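PDB 5GZS: GGDEF family protein from Vibrio cholerae, which is a diguanylate cyclase whose periplasmic portion, built from solute-binding-protein-like domains, binds arginine, probably as a sensed signal. Local coordinates for residues Val95-Leu107 against Ser131-Gln143. Sequence-based numbering, arbitrary orientation.
With ARG (arginine), chain B.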
ATOM      1  N   VAL A  95     -18.004 -14.677   3.969  1.00 56.18           N
ATOM      2  CA  VAL A  95     -17.657 -15.207   2.648  1.00 55.85           C
ATOM      3  C   VAL A  95     -17.899 -16.710   2.609  1.00 57.97           C
ATOM      4  O   VAL A  95     -17.525 -17.432   3.537  1.00 55.78           O
ATOM      5  CB  VAL A  95     -16.183 -14.949   2.258  1.00 58.53           C
ATOM      6  CG1 VAL A  95     -15.868 -15.600   0.935  1.00 54.91           C
ATOM      7  CG2 VAL A  95     -15.920 -13.488   2.114  1.00 70.12           C
ATOM      8  N   GLY A  96     -18.521 -17.177   1.531  1.00 61.09           N
ATOM      9  CA  GLY A  96     -18.729 -18.598   1.318  1.00 63.05           C
ATOM     10  C   GLY A  96     -17.456 -19.208   0.758  1.00 55.89           C
ATOM     11  O   GLY A  96     -16.767 -18.597  -0.071  1.00 47.16           O
ATOM     12  N   ILE A  97     -17.133 -20.406   1.223  1.00 52.21           N
ATOM     13  CA  ILE A  97     -15.889 -21.043   0.831  1.00 61.56           C
ATOM     14  C   ILE A  97     -16.131 -22.497   0.474  1.00 67.39           C
ATOM     15  O   ILE A  97     -16.671 -23.264   1.289  1.00 68.22           O
ATOM     16  CB  ILE A  97     -14.818 -20.974   1.951  1.00 51.37           C
ATOM     17  CG1 ILE A  97     -14.510 -19.524   2.347  1.00 53.57           C
ATOM     18  CG2 ILE A  97     -13.543 -21.697   1.521  1.00 51.10           C
ATOM     19  CD1 ILE A  97     -13.664 -18.751   1.337  1.00 55.59           C
ATOM     20  N   PRO A  98     -15.725 -22.890  -0.746  1.00 59.56           N
ATOM     21  CA  PRO A  98     -15.830 -24.286  -1.178  1.00 62.45           C
ATOM     22  C   PRO A  98     -15.001 -25.157  -0.256  1.00 63.82           C
ATOM     23  O   PRO A  98     -13.872 -24.801   0.088  1.00 63.82           O
ATOM     24  CB  PRO A  98     -15.248 -24.281  -2.595  1.00 56.51           C
ATOM     25  CG  PRO A  98     -15.074 -22.856  -2.957  1.00 59.45           C
ATOM     26  CD  PRO A  98     -14.957 -22.079  -1.694  1.00 55.75           C
ATOM     27  N   LYS A  99     -15.560 -26.278   0.158  1.00 66.60           N
ATOM     28  CA  LYS A  99     -14.895 -27.089   1.153  1.00 70.46           C
ATOM     29  C   LYS A  99     -13.847 -27.962   0.455  1.00 64.97           C
ATOM     30  O   LYS A  99     -14.052 -28.406  -0.678  1.00 55.87           O
ATOM     31  CB  LYS A  99     -15.920 -27.923   1.927  1.00 75.96           C
ATOM     32  CG  LYS A  99     -15.360 -29.179   2.545  1.00 82.40           C
ATOM     33  CD  LYS A  99     -16.415 -30.244   2.628  1.00 92.01           C
ATOM     34  CE  LYS A  99     -16.492 -30.720   1.220  1.00 95.84           C
ATOM     35  NZ  LYS A  99     -17.389 -31.794   0.727  1.00 98.37           N
ATOM     36  N   GLY A 100     -12.715 -28.168   1.118  1.00 69.20           N
ATOM     37  CA  GLY A 100     -11.610 -28.920   0.551  1.00 72.03           C
ATOM     38  C   GLY A 100     -10.639 -28.078  -0.266  1.00 66.62           C
ATOM     39  O   GLY A 100      -9.568 -28.554  -0.666  1.00 65.04           O
ATOM     40  N   THR A 101     -11.002 -26.826  -0.528  1.00 60.49           N
ATOM     41  CA  THR A 101     -10.169 -26.015  -1.406  1.00 67.39           C
ATOM     42  C   THR A 101      -9.072 -25.308  -0.651  1.00 65.03           C
ATOM     43  O   THR A 101      -9.062 -25.243   0.574  1.00 64.54           O
ATOM     44  CB  THR A 101     -10.963 -24.932  -2.178  1.00 69.59           C
ATOM     45  OG1 THR A 101     -11.501 -23.975  -1.256  1.00 67.39           O
ATOM     46  CG2 THR A 101     -12.064 -25.554  -3.022  1.00 61.25           C
ATOM     47  N   THR A 102      -8.157 -24.763  -1.430  1.00 59.82           N
ATOM     48  CA  THR A 102      -7.050 -23.990  -0.936  1.00 62.38           C
ATOM     49  C   THR A 102      -7.532 -22.609  -0.466  1.00 61.68           C
ATOM     50  O   THR A 102      -6.796 -21.877   0.203  1.00 57.70           O
ATOM     51  CB  THR A 102      -5.982 -23.859  -2.042  1.00 66.58           C
ATOM     52  OG1 THR A 102      -4.694 -23.651  -1.459  1.00 76.24           O
ATOM     53  CG2 THR A 102      -6.325 -22.726  -2.999  1.00 62.57           C
ATOM     54  N   TYR A 103      -8.784 -22.283  -0.789  1.00 57.44           N
ATOM     55  CA  TYR A 103      -9.336 -20.944  -0.554  1.00 56.26           C
ATOM     56  C   TYR A 103      -9.565 -20.589   0.916  1.00 59.09           C
ATOM     57  O   TYR A 103      -9.626 -19.403   1.276  1.00 50.47           O
ATOM     58  CB  TYR A 103     -10.652 -20.783  -1.320  1.00 55.84           C
ATOM     59  CG  TYR A 103     -10.496 -20.883  -2.831  1.00 55.62           C
ATOM     60  CD1 TYR A 103      -9.271 -20.645  -3.437  1.00 44.91           C
ATOM     61  CD2 TYR A 103     -11.584 -21.194  -3.649  1.00 54.07           C
ATOM     62  CE1 TYR A 103      -9.122 -20.728  -4.823  1.00 54.49           C
ATOM     63  CE2 TYR A 103     -11.448 -21.284  -5.035  1.00 53.01           C
ATOM     64  CZ  TYR A 103     -10.213 -21.049  -5.621  1.00 50.99           C
ATOM     65  OH  TYR A 103     -10.072 -21.123  -7.004  1.00 49.88           O
ATOM     66  N   GLY A 104      -9.700 -21.607   1.763  1.00 69.76           N
ATOM     67  CA  GLY A 104      -9.834 -21.388   3.192  1.00 54.01           C
ATOM     68  C   GLY A 104      -8.617 -20.645   3.697  1.00 54.38           C
ATOM     69  O   GLY A 104      -8.722 -19.551   4.261  1.00 58.73           O
ATOM     70  N   THR A 105      -7.454 -21.240   3.452  1.00 60.93           N
ATOM     71  CA  THR A 105      -6.150 -20.685   3.833  1.00 56.64           C
ATOM     72  C   THR A 105      -5.810 -19.334   3.194  1.00 56.53           C
ATOM     73  O   THR A 105      -5.180 -18.470   3.811  1.00 52.91           O
ATOM     74  CB  THR A 105      -5.040 -21.692   3.477  1.00 60.13           C
ATOM     75  OG1 THR A 105      -5.173 -22.852   4.310  1.00 67.23           O
ATOM     76  CG2 THR A 105      -3.654 -21.079   3.646  1.00 54.95           C
ATOM     77  N   LEU A 106      -6.224 -19.156   1.948  1.00 60.46           N
ATOM     78  CA  LEU A 106      -5.881 -17.941   1.227  1.00 61.60           C
ATOM     79  C   LEU A 106      -6.592 -16.730   1.813  1.00 67.44           C
ATOM     80  O   LEU A 106      -6.011 -15.642   1.902  1.00 66.56           O
ATOM     81  CB  LEU A 106      -6.225 -18.070  -0.253  1.00 53.86           C
ATOM     82  CG  LEU A 106      -5.846 -16.851  -1.096  1.00 53.68           C
ATOM     83  CD1 LEU A 106      -4.359 -16.853  -1.381  1.00 51.61           C
ATOM     84  CD2 LEU A 106      -6.638 -16.808  -2.380  1.00 42.26           C
ATOM     85  N   LEU A 107      -7.850 -16.904   2.206  1.00 68.80           N
ATOM     86  CA  LEU A 107      -8.627 -15.739   2.614  1.00 68.14           C
ATOM     87  C   LEU A 107      -8.342 -15.328   4.049  1.00 71.78           C
ATOM     88  O   LEU A 107      -8.391 -14.134   4.360  1.00 64.12           O
ATOM     89  CB  LEU A 107     -10.130 -15.974   2.420  1.00 65.05           C
ATOM     90  CG  LEU A 107     -10.704 -15.125   1.272  1.00 60.48           C
ATOM     91  CD1 LEU A 107     -10.221 -15.582  -0.128  1.00 51.61           C
ATOM     92  CD2 LEU A 107     -12.229 -15.062   1.334  1.00 70.82           C
ATOM     93  N   SER A 131     -30.141 -15.106  -1.679  1.00 71.96           N
ATOM     94  CA  SER A 131     -30.886 -14.682  -0.499  1.00 77.43           C
ATOM     95  C   SER A 131     -30.457 -15.467   0.736  1.00 84.40           C
ATOM     96  O   SER A 131     -31.099 -16.447   1.114  1.00 78.92           O
ATOM     97  CB  SER A 131     -32.389 -14.842  -0.728  1.00 87.24           C
ATOM     98  OG  SER A 131     -32.772 -14.321  -1.989  1.00 83.80           O
ATOM     99  N   GLY A 132     -29.368 -15.031   1.360  1.00 78.20           N
ATOM    100  CA  GLY A 132     -28.853 -15.688   2.547  1.00 76.61           C
ATOM    101  C   GLY A 132     -28.033 -14.757   3.417  1.00 74.76           C
ATOM    102  O   GLY A 132     -28.177 -13.537   3.345  1.00 65.94           O
ATOM    103  N   ARG A 133     -27.168 -15.336   4.244  1.00 73.41           N
ATOM    104  CA  ARG A 133     -26.320 -14.555   5.136  1.00 73.47           C
ATOM    105  C   ARG A 133     -24.971 -14.254   4.491  1.00 81.06           C
ATOM    106  O   ARG A 133     -24.333 -13.249   4.804  1.00 85.61           O
ATOM    107  CB  ARG A 133     -26.117 -15.289   6.462  1.00 70.21           C
ATOM    108  CG  ARG A 133     -25.190 -14.575   7.431  1.00 77.85           C
ATOM    109  CD  ARG A 133     -25.805 -13.278   7.930  1.00 87.27           C
ATOM    110  NE  ARG A 133     -27.259 -13.361   8.021  1.00 99.32           N
ATOM    111  CZ  ARG A 133     -28.095 -12.506   7.442  1.00 98.38           C
ATOM    112  NH1 ARG A 133     -27.621 -11.496   6.726  1.00 92.39           N
ATOM    113  NH2 ARG A 133     -29.405 -12.660   7.579  1.00 97.35           N
ATOM    114  N   VAL A 134     -24.543 -15.131   3.589  1.00 77.01           N
ATOM    115  CA  VAL A 134     -23.270 -14.961   2.899  1.00 62.47           C
ATOM    116  C   VAL A 134     -23.265 -13.689   2.058  1.00 58.22           C
ATOM    117  O   VAL A 134     -24.225 -13.402   1.345  1.00 47.95           O
ATOM    118  CB  VAL A 134     -22.954 -16.166   1.994  1.00 62.10           C
ATOM    119  CG1 VAL A 134     -21.518 -16.094   1.498  1.00 70.55           C
ATOM    120  CG2 VAL A 134     -23.205 -17.469   2.738  1.00 57.47           C
ATOM    121  N   ASP A 135     -22.177 -12.931   2.147  1.00 55.66           N
ATOM    122  CA  ASP A 135     -22.046 -11.708   1.406  1.00 52.27           C
ATOM    123  C   ASP A 135     -21.505 -11.956   0.039  1.00 61.30           C
ATOM    124  O   ASP A 135     -21.761 -11.221  -0.889  1.00 54.04           O
ATOM    125  CB  ASP A 135     -21.098 -10.791   2.132  1.00 55.83           C
ATOM    126  CG  ASP A 135     -21.710 -10.160   3.311  1.00 63.25           C
ATOM    127  OD1 ASP A 135     -22.809  -9.653   3.183  1.00 68.88           O
ATOM    128  OD2 ASP A 135     -21.084 -10.173   4.362  1.00 62.49           O
ATOM    129  N   GLY A 136     -20.728 -13.014  -0.054  1.00 57.69           N
ATOM    130  CA  GLY A 136     -20.035 -13.366  -1.278  1.00 60.16           C
ATOM    131  C   GLY A 136     -19.306 -14.695  -1.217  1.00 60.46           C
ATOM    132  O   GLY A 136     -18.839 -15.136  -0.167  1.00 60.05           O
ATOM    133  N   VAL A 137     -19.191 -15.330  -2.370  1.00 48.95           N
ATOM    134  CA  VAL A 137     -18.549 -16.625  -2.455  1.00 53.02           C
ATOM    135  C   VAL A 137     -17.267 -16.534  -3.280  1.00 53.60           C
ATOM    136  O   VAL A 137     -17.230 -15.880  -4.332  1.00 49.39           O
ATOM    137  CB  VAL A 137     -19.505 -17.659  -3.076  1.00 56.90           C
ATOM    138  CG1 VAL A 137     -18.756 -18.664  -3.968  1.00 42.69           C
ATOM    139  CG2 VAL A 137     -20.344 -18.330  -1.986  1.00 50.45           C
ATOM    140  N   VAL A 138     -16.208 -17.170  -2.790  1.00 41.08           N
ATOM    141  CA  VAL A 138     -14.985 -17.254  -3.561  1.00 47.92           C
ATOM    142  C   VAL A 138     -14.883 -18.637  -4.202  1.00 50.93           C
ATOM    143  O   VAL A 138     -14.807 -19.640  -3.499  1.00 50.11           O
ATOM    144  CB  VAL A 138     -13.739 -16.960  -2.690  1.00 40.85           C
ATOM    145  CG1 VAL A 138     -12.471 -17.392  -3.399  1.00 40.18           C
ATOM    146  CG2 VAL A 138     -13.674 -15.472  -2.356  1.00 40.51           C
ATOM    147  N   ASP A 139     -14.897 -18.695  -5.531  1.00 49.55           N
ATOM    148  CA  ASP A 139     -14.790 -19.984  -6.211  1.00 45.82           C
ATOM    149  C   ASP A 139     -14.228 -19.881  -7.632  1.00 36.75           C
ATOM    150  O   ASP A 139     -14.064 -18.784  -8.189  1.00 40.91           O
ATOM    151  CB  ASP A 139     -16.153 -20.668  -6.245  1.00 52.39           C
ATOM    152  CG  ASP A 139     -16.050 -22.194  -6.252  1.00 52.21           C
ATOM    153  OD1 ASP A 139     -14.922 -22.741  -6.349  1.00 50.53           O
ATOM    154  OD2 ASP A 139     -17.113 -22.846  -6.169  1.00 46.62           O
ATOM    155  N   ALA A 140     -13.937 -21.038  -8.217  1.00 40.09           N
ATOM    156  CA  ALA A 140     -13.247 -21.112  -9.509  1.00 36.91           C
ATOM    157  C   ALA A 140     -14.156 -20.848 -10.702  1.00 43.18           C
ATOM    158  O   ALA A 140     -15.359 -20.662 -10.558  1.00 35.93           O
ATOM    159  CB  ALA A 140     -12.601 -22.454  -9.665  1.00 37.51           C
ATOM    160  N   ILE A 141     -13.547 -20.864 -11.886  1.00 54.60           N
ATOM    161  CA  ILE A 141     -14.232 -20.642 -13.161  1.00 50.06           C
ATOM    162  C   ILE A 141     -15.387 -21.619 -13.372  1.00 31.42           C
ATOM    163  O   ILE A 141     -16.349 -21.297 -14.062  1.00 30.68           O
ATOM    164  CB  ILE A 141     -13.223 -20.731 -14.357  1.00 35.84           C
ATOM    165  CG1 ILE A 141     -13.865 -20.285 -15.674  1.00 28.74           C
ATOM    166  CG2 ILE A 141     -12.649 -22.123 -14.486  1.00 30.68           C
ATOM    167  CD1 ILE A 141     -12.881 -20.165 -16.811  1.00 27.84           C
ATOM    168  N   ASN A 142     -15.307 -22.800 -12.756  1.00 36.55           N
ATOM    169  CA  ASN A 142     -16.415 -23.772 -12.781  1.00 36.94           C
ATOM    170  C   ASN A 142     -17.783 -23.172 -12.467  1.00 35.25           C
ATOM    171  O   ASN A 142     -18.816 -23.601 -12.995  1.00 37.38           O
ATOM    172  CB  ASN A 142     -16.134 -24.890 -11.792  1.00 40.18           C
ATOM    173  CG  ASN A 142     -14.798 -25.556 -12.045  1.00 41.05           C
ATOM    174  OD1 ASN A 142     -13.740 -24.936 -11.886  1.00 44.82           O
ATOM    175  ND2 ASN A 142     -14.836 -26.818 -12.446  1.00 37.16           N
ATOM    176  N   GLN A 143     -17.787 -22.168 -11.607  1.00 33.77           N
ATOM    177  CA  GLN A 143     -19.034 -21.571 -11.175  1.00 37.14           C
ATOM    178  C   GLN A 143     -19.461 -20.380 -12.025  1.00 39.75           C
ATOM    179  O   GLN A 143     -20.599 -19.931 -11.921  1.00 45.16           O
ATOM    180  CB  GLN A 143     -18.925 -21.140  -9.719  1.00 38.15           C
ATOM    181  CG  GLN A 143     -18.481 -22.238  -8.768  1.00 37.11           C
ATOM    182  CD  GLN A 143     -19.426 -23.431  -8.753  1.00 55.18           C
ATOM    183  OE1 GLN A 143     -20.621 -23.292  -9.025  1.00 56.21           O
ATOM    184  NE2 GLN A 143     -18.896 -24.612  -8.402  1.00 39.19           N
TER
HETATM  185  N   ARG B 501      -7.319 -25.103  -7.142  1.00 67.91           N
HETATM  186  CA  ARG B 501      -7.911 -24.939  -5.822  1.00 65.94           C
HETATM  187  C   ARG B 501      -7.728 -26.200  -4.986  1.00 67.16           C
HETATM  188  O   ARG B 501      -7.739 -26.163  -3.757  1.00 74.77           O
HETATM  189  CB  ARG B 501      -9.384 -24.596  -5.943  1.00 42.07           C
HETATM  190  CG  ARG B 501     -10.227 -25.688  -6.573  1.00 41.90           C
HETATM  191  CD  ARG B 501     -11.572 -25.100  -6.940  1.00 53.27           C
HETATM  192  NE  ARG B 501     -12.483 -26.096  -7.460  1.00 55.31           N
HETATM  193  CZ  ARG B 501     -12.397 -26.616  -8.676  1.00 45.67           C
HETATM  194  NH1 ARG B 501     -11.425 -26.242  -9.501  1.00 40.59           N
HETATM  195  NH2 ARG B 501     -13.280 -27.525  -9.056  1.00 46.78           N
HETATM  196  OXT ARG B 501      -7.564 -27.289  -5.523  1.00 70.24           O
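Val95 sets CG1 against Val138 CG2 at 4.0 Å, an apolar pair between two strands that run side by side in nearly the same direction, 31° apart. Gly96 and Val137 form the single parallel bridge between the strands: Gly96 N donates to Gly136 O (2.7 Å) and Gly96 O accepts from Val138 N (3.1 Å, 168° at the hydrogen). Glycine suits the place, for Val137 CG2 and Val134 CG1 pack directly against its backbone. Pro98 has no N-H to continue the pairing; its ring instead passes Asp139, CG lying 3.4 Å from OD1. A type II turn from Pro98 to Thr101 follows, with Gly100 at positive phi. Thr101 OG1 donates to Pro98 O and accepts a capping bond from Tyr103 N, while Thr102 N binds the ligand arginine's O at 2.7 Å. With CG anti to its carbonyl carbon (chi1 -63°), Tyr103 turns its ring to strand 137-140: Val138 CG1 lies over one face, offset toward the rim, and Asp139 OD1 at the edge, in plane. Leu107 CD2 packs on the other branch, Val138 CG2, at 4.0 Å. In this solute-binding-type domain, one bridge thus ties 137-140 to strand 94-98, and Val138 ties it to the helix beyond the turn. Packed on Val138 and hydrogen-bonded through OH to Thr79, the Tyr103 ring, whose CZ meets ligand CB at 3.7 Å, is probably held in a fixed orientation beside the pocket.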